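Local structure of beta subunit of a putative Aromatic-ring-hydroxylating dioxygenase (Novosphingobium aromaticivorans DSM 12444, 3EBY) at residues Ala15-Tyr23 with Thr140-Cys148. The protein is probably the beta subunit of an aromatic-ring-hydroxylating dioxygenase, a family whose members take part in adding molecular oxygen to aromatic rings. Sequence-based numbering, arbitrary orientation.
Sequences AIDDFNAAY and TVRLKSRTC
R146 reaches from its strand to helix 8-28 and meets N20 and Y23 at once. Its NH2 donates to N20 OD1 at 2.8 Å, nearly straight at 168°; the amide supplies a carbonyl acceptor that lies in the guanidinium plane, whereas the donor is tilted from the carbonyl plane. The second contact is cation-pi: the Y23 ring offers a flat pi face, and R146 NH1 sits over its centre, 3.2 Å above the plane, with the guanidinium turned steeply, 78°, against the ring. A long chain bent at chi3 (-75°) brings the guanidinium to the helix, and D132 forms a salt bridge with R146 NE. L143 CD1 lies over one guanidinium face, offset toward the rim. Y23 OH is hydrogen-bonded to the C-terminal carboxylate of I163.

Apolar side chains make a second group. F19, a broad ring, spans two residues: F19 CZ packs on L143 CG at 3.6 Å and F19 CD2 meets V141 CG1. A15, small enough for close approach, sets CB 3.6 Å from V141 CG2.

A leucine in place of R146 would probably deprive D132 of this salt bridge, N20 OD1 of this donor and the Y23 face of its cation. Helix 8-28 thus packs on the curved sheet of an NTF2-like fold through an apolar patch beside a buried guanidinium, whose charge is probably balanced by D132.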
ATOM      1  N   ALA A  15      -4.698  -0.336 -16.309  1.00 14.89           N
ATOM      2  CA  ALA A  15      -4.129   0.926 -16.829  1.00 17.26           C
ATOM      3  C   ALA A  15      -3.990   1.986 -15.711  1.00 17.17           C
ATOM      4  O   ALA A  15      -2.947   2.643 -15.569  1.00 16.75           O
ATOM      5  CB  ALA A  15      -5.020   1.471 -18.018  1.00 17.46           C
ATOM      6  N   ILE A  16      -5.024   2.123 -14.900  1.00 15.72           N
ATOM      7  CA  ILE A  16      -5.046   3.124 -13.842  1.00 18.15           C
ATOM      8  C   ILE A  16      -4.104   2.723 -12.706  1.00 15.57           C
ATOM      9  O   ILE A  16      -3.349   3.564 -12.188  1.00 16.05           O
ATOM     10  CB  ILE A  16      -6.501   3.387 -13.342  1.00 16.06           C
ATOM     11  CG1 ILE A  16      -7.273   4.166 -14.435  1.00 17.16           C
ATOM     12  CG2 ILE A  16      -6.506   4.128 -12.021  1.00 13.37           C
ATOM     13  CD1 ILE A  16      -8.756   4.195 -14.238  1.00 17.76           C
ATOM     14  N   ASP A  17      -4.134   1.453 -12.305  1.00 15.17           N
ATOM     15  CA  ASP A  17      -3.218   1.017 -11.268  1.00 16.14           C
ATOM     16  C   ASP A  17      -1.728   1.133 -11.712  1.00 12.50           C
ATOM     17  O   ASP A  17      -0.894   1.587 -10.940  1.00 16.39           O
ATOM     18  CB  ASP A  17      -3.543  -0.404 -10.798  1.00 14.78           C
ATOM     19  CG  ASP A  17      -4.829  -0.485  -9.962  1.00 13.46           C
ATOM     20  OD1 ASP A  17      -5.165   0.495  -9.252  1.00 14.16           O
ATOM     21  OD2 ASP A  17      -5.464  -1.581  -9.966  1.00 18.41           O
ATOM     22  N   ASP A  18      -1.431   0.822 -12.974  1.00 14.27           N
ATOM     23  CA  ASP A  18      -0.069   1.004 -13.524  1.00 15.23           C
ATOM     24  C   ASP A  18       0.322   2.493 -13.517  1.00 15.49           C
ATOM     25  O   ASP A  18       1.411   2.864 -13.060  1.00 14.51           O
ATOM     26  CB  ASP A  18       0.000   0.499 -14.971  1.00 14.85           C
ATOM     27  CG  ASP A  18       0.070  -1.011 -15.081  1.00 18.21           C
ATOM     28  OD1 ASP A  18       0.293  -1.716 -14.087  1.00 17.96           O
ATOM     29  OD2 ASP A  18      -0.004  -1.488 -16.240  1.00 18.57           O
ATOM     30  N   PHE A  19      -0.602   3.344 -13.965  1.00 14.90           N
ATOM     31  CA  PHE A  19      -0.395   4.787 -13.942  1.00 15.96           C
ATOM     32  C   PHE A  19      -0.018   5.245 -12.522  1.00 15.16           C
ATOM     33  O   PHE A  19       0.972   5.964 -12.329  1.00 14.87           O
ATOM     34  CB  PHE A  19      -1.671   5.523 -14.412  1.00 16.17           C
ATOM     35  CG  PHE A  19      -1.549   7.027 -14.390  1.00 13.94           C
ATOM     36  CD1 PHE A  19      -1.657   7.724 -13.199  1.00 14.29           C
ATOM     37  CD2 PHE A  19      -1.209   7.729 -15.549  1.00 15.46           C
ATOM     38  CE1 PHE A  19      -1.506   9.077 -13.150  1.00 17.67           C
ATOM     39  CE2 PHE A  19      -1.023   9.113 -15.507  1.00 15.42           C
ATOM     40  CZ  PHE A  19      -1.167   9.785 -14.289  1.00 17.77           C
ATOM     41  N   ASN A  20      -0.796   4.827 -11.516  1.00 15.18           N
ATOM     42  CA  ASN A  20      -0.537   5.287 -10.141  1.00 13.99           C
ATOM     43  C   ASN A  20       0.827   4.805  -9.611  1.00 13.94           C
ATOM     44  O   ASN A  20       1.543   5.573  -8.976  1.00 15.83           O
ATOM     45  CB  ASN A  20      -1.677   4.881  -9.189  1.00 18.93           C
ATOM     46  CG  ASN A  20      -2.901   5.793  -9.326  1.00 16.66           C
ATOM     47  OD1 ASN A  20      -2.795   6.884  -9.871  1.00 17.33           O
ATOM     48  ND2 ASN A  20      -4.088   5.275  -8.971  1.00 16.14           N
ATOM     49  N   ALA A  21       1.184   3.558  -9.903  1.00 16.10           N
ATOM     50  CA  ALA A  21       2.497   3.023  -9.481  1.00 15.36           C
ATOM     51  C   ALA A  21       3.644   3.875 -10.042  1.00 16.40           C
ATOM     52  O   ALA A  21       4.535   4.303  -9.310  1.00 14.89           O
ATOM     53  CB  ALA A  21       2.640   1.554  -9.893  1.00 13.87           C
ATOM     54  N   ALA A  22       3.560   4.204 -11.334  1.00 15.64           N
ATOM     55  CA  ALA A  22       4.584   4.976 -12.022  1.00 16.38           C
ATOM     56  C   ALA A  22       4.569   6.444 -11.599  1.00 15.68           C
ATOM     57  O   ALA A  22       5.602   7.054 -11.508  1.00 16.65           O
ATOM     58  CB  ALA A  22       4.393   4.872 -13.520  1.00 21.13           C
ATOM     59  N   TYR A  23       3.380   6.953 -11.264  1.00 16.58           N
ATOM     60  CA  TYR A  23       3.219   8.334 -10.789  1.00 16.19           C
ATOM     61  C   TYR A  23       3.956   8.497  -9.438  1.00 16.37           C
ATOM     62  O   TYR A  23       4.720   9.455  -9.218  1.00 15.56           O
ATOM     63  CB  TYR A  23       1.715   8.647 -10.643  1.00 16.31           C
ATOM     64  CG  TYR A  23       1.379  10.033 -10.097  1.00 13.40           C
ATOM     65  CD1 TYR A  23       1.417  10.302  -8.725  1.00 15.51           C
ATOM     66  CD2 TYR A  23       0.995  11.064 -10.948  1.00 14.81           C
ATOM     67  CE1 TYR A  23       1.114  11.565  -8.237  1.00 15.90           C
ATOM     68  CE2 TYR A  23       0.688  12.340 -10.446  1.00 14.64           C
ATOM     69  CZ  TYR A  23       0.780  12.582  -9.108  1.00 17.42           C
ATOM     70  OH  TYR A  23       0.430  13.833  -8.613  1.00 16.99           O
ATOM     71  N   THR A 140      -3.638   5.754 -24.749  1.00 38.30           N
ATOM     72  CA  THR A 140      -2.796   6.284 -23.679  1.00 31.65           C
ATOM     73  C   THR A 140      -3.586   6.517 -22.365  1.00 27.39           C
ATOM     74  O   THR A 140      -4.806   6.326 -22.327  1.00 23.77           O
ATOM     75  CB  THR A 140      -2.077   7.567 -24.130  1.00 32.56           C
ATOM     76  OG1 THR A 140      -3.037   8.581 -24.466  1.00 32.36           O
ATOM     77  CG2 THR A 140      -1.181   7.273 -25.354  1.00 39.30           C
ATOM     78  N   VAL A 141      -2.860   6.766 -21.281  1.00 20.79           N
ATOM     79  CA  VAL A 141      -3.484   7.025 -19.964  1.00 16.39           C
ATOM     80  C   VAL A 141      -2.933   8.320 -19.385  1.00 19.38           C
ATOM     81  O   VAL A 141      -1.785   8.376 -18.995  1.00 16.46           O
ATOM     82  CB  VAL A 141      -3.188   5.860 -18.958  1.00 22.53           C
ATOM     83  CG1 VAL A 141      -3.737   6.172 -17.618  1.00 20.78           C
ATOM     84  CG2 VAL A 141      -3.756   4.533 -19.501  1.00 29.80           C
ATOM     85  N   ARG A 142      -3.779   9.346 -19.300  1.00 16.86           N
ATOM     86  CA  ARG A 142      -3.360  10.646 -18.788  1.00 15.06           C
ATOM     87  C   ARG A 142      -4.469  11.221 -17.889  1.00 14.31           C
ATOM     88  O   ARG A 142      -5.668  10.961 -18.127  1.00 16.29           O
ATOM     89  CB  ARG A 142      -3.057  11.617 -19.950  1.00 16.74           C
ATOM     90  CG  ARG A 142      -1.819  11.240 -20.810  1.00 17.45           C
ATOM     91  CD  ARG A 142      -1.323  12.430 -21.620  1.00 18.31           C
ATOM     92  NE  ARG A 142      -2.320  12.814 -22.605  1.00 19.50           N
ATOM     93  CZ  ARG A 142      -2.299  13.917 -23.337  1.00 20.95           C
ATOM     94  NH1 ARG A 142      -1.293  14.781 -23.250  1.00 17.26           N
ATOM     95  NH2 ARG A 142      -3.311  14.160 -24.162  1.00 17.82           N
ATOM     96  N   LEU A 143      -4.059  12.005 -16.888  1.00 15.59           N
ATOM     97  CA  LEU A 143      -4.986  12.683 -15.995  1.00 15.81           C
ATOM     98  C   LEU A 143      -5.589  13.919 -16.663  1.00 15.14           C
ATOM     99  O   LEU A 143      -4.869  14.782 -17.157  1.00 15.18           O
ATOM    100  CB  LEU A 143      -4.293  13.105 -14.705  1.00 16.70           C
ATOM    101  CG  LEU A 143      -3.985  12.012 -13.675  1.00 13.81           C
ATOM    102  CD1 LEU A 143      -3.002  12.526 -12.572  1.00 14.81           C
ATOM    103  CD2 LEU A 143      -5.300  11.467 -13.074  1.00 15.68           C
ATOM    104  N   LYS A 144      -6.915  13.934 -16.739  1.00 13.25           N
ATOM    105  CA  LYS A 144      -7.681  15.171 -17.029  1.00 12.91           C
ATOM    106  C   LYS A 144      -7.754  16.042 -15.748  1.00 15.16           C
ATOM    107  O   LYS A 144      -7.552  17.285 -15.781  1.00 15.34           O
ATOM    108  CB  LYS A 144      -9.081  14.820 -17.517  1.00 15.75           C
ATOM    109  CG  LYS A 144      -9.983  16.034 -17.785  1.00 20.15           C
ATOM    110  CD  LYS A 144      -9.402  16.961 -18.824  1.00 23.05           C
ATOM    111  CE  LYS A 144     -10.405  18.042 -19.244  1.00 23.74           C
ATOM    112  NZ  LYS A 144      -9.822  18.895 -20.318  1.00 19.97           N
ATOM    113  N   SER A 145      -8.064  15.405 -14.628  0.50 15.26           N
ATOM    114  CA  SER A 145      -8.052  16.106 -13.345  0.50 13.86           C
ATOM    115  C   SER A 145      -7.694  15.186 -12.194  0.50 15.64           C
ATOM    116  O   SER A 145      -8.113  14.021 -12.145  0.50 15.62           O
ATOM    117  CB  SER A 145      -9.400  16.775 -13.063  0.50 17.53           C
ATOM    118  OG  SER A 145     -10.424  15.823 -12.839  0.50 15.55           O
ATOM    119  N   ARG A 146      -6.914  15.725 -11.273  1.00 15.28           N
ATOM    120  CA  ARG A 146      -6.550  15.020  -9.995  1.00 14.39           C
ATOM    121  C   ARG A 146      -6.687  15.994  -8.850  1.00 16.59           C
ATOM    122  O   ARG A 146      -6.044  17.080  -8.826  1.00 15.44           O
ATOM    123  CB  ARG A 146      -5.134  14.446 -10.063  1.00 15.09           C
ATOM    124  CG  ARG A 146      -4.506  14.044  -8.696  1.00 16.55           C
ATOM    125  CD  ARG A 146      -3.391  12.980  -8.840  1.00 12.22           C
ATOM    126  NE  ARG A 146      -3.980  11.651  -9.108  1.00 14.41           N
ATOM    127  CZ  ARG A 146      -3.284  10.526  -9.252  1.00 16.06           C
ATOM    128  NH1 ARG A 146      -1.957  10.522  -9.111  1.00 18.44           N
ATOM    129  NH2 ARG A 146      -3.916   9.383  -9.435  1.00 17.96           N
ATOM    130  N   THR A 147      -7.506  15.601  -7.889  1.00 14.50           N
ATOM    131  CA  THR A 147      -7.661  16.320  -6.658  1.00 16.86           C
ATOM    132  C   THR A 147      -7.135  15.424  -5.525  1.00 16.65           C
ATOM    133  O   THR A 147      -7.566  14.297  -5.377  1.00 15.66           O
ATOM    134  CB  THR A 147      -9.145  16.673  -6.393  1.00 19.27           C
ATOM    135  OG1 THR A 147      -9.654  17.518  -7.442  1.00 18.57           O
ATOM    136  CG2 THR A 147      -9.300  17.372  -5.041  1.00 19.18           C
ATOM    137  N   CYS A 148      -6.148  15.931  -4.794  1.00 16.23           N
ATOM    138  CA  CYS A 148      -5.575  15.214  -3.657  1.00 15.00           C
ATOM    139  C   CYS A 148      -6.250  15.732  -2.411  1.00 17.28           C
ATOM    140  O   CYS A 148      -6.017  16.887  -1.997  1.00 15.02           O
ATOM    141  CB  CYS A 148      -4.060  15.483  -3.571  1.00 15.20           C
ATOM    142  SG  CYS A 148      -3.130  15.189  -5.108  1.00 17.15           S
TER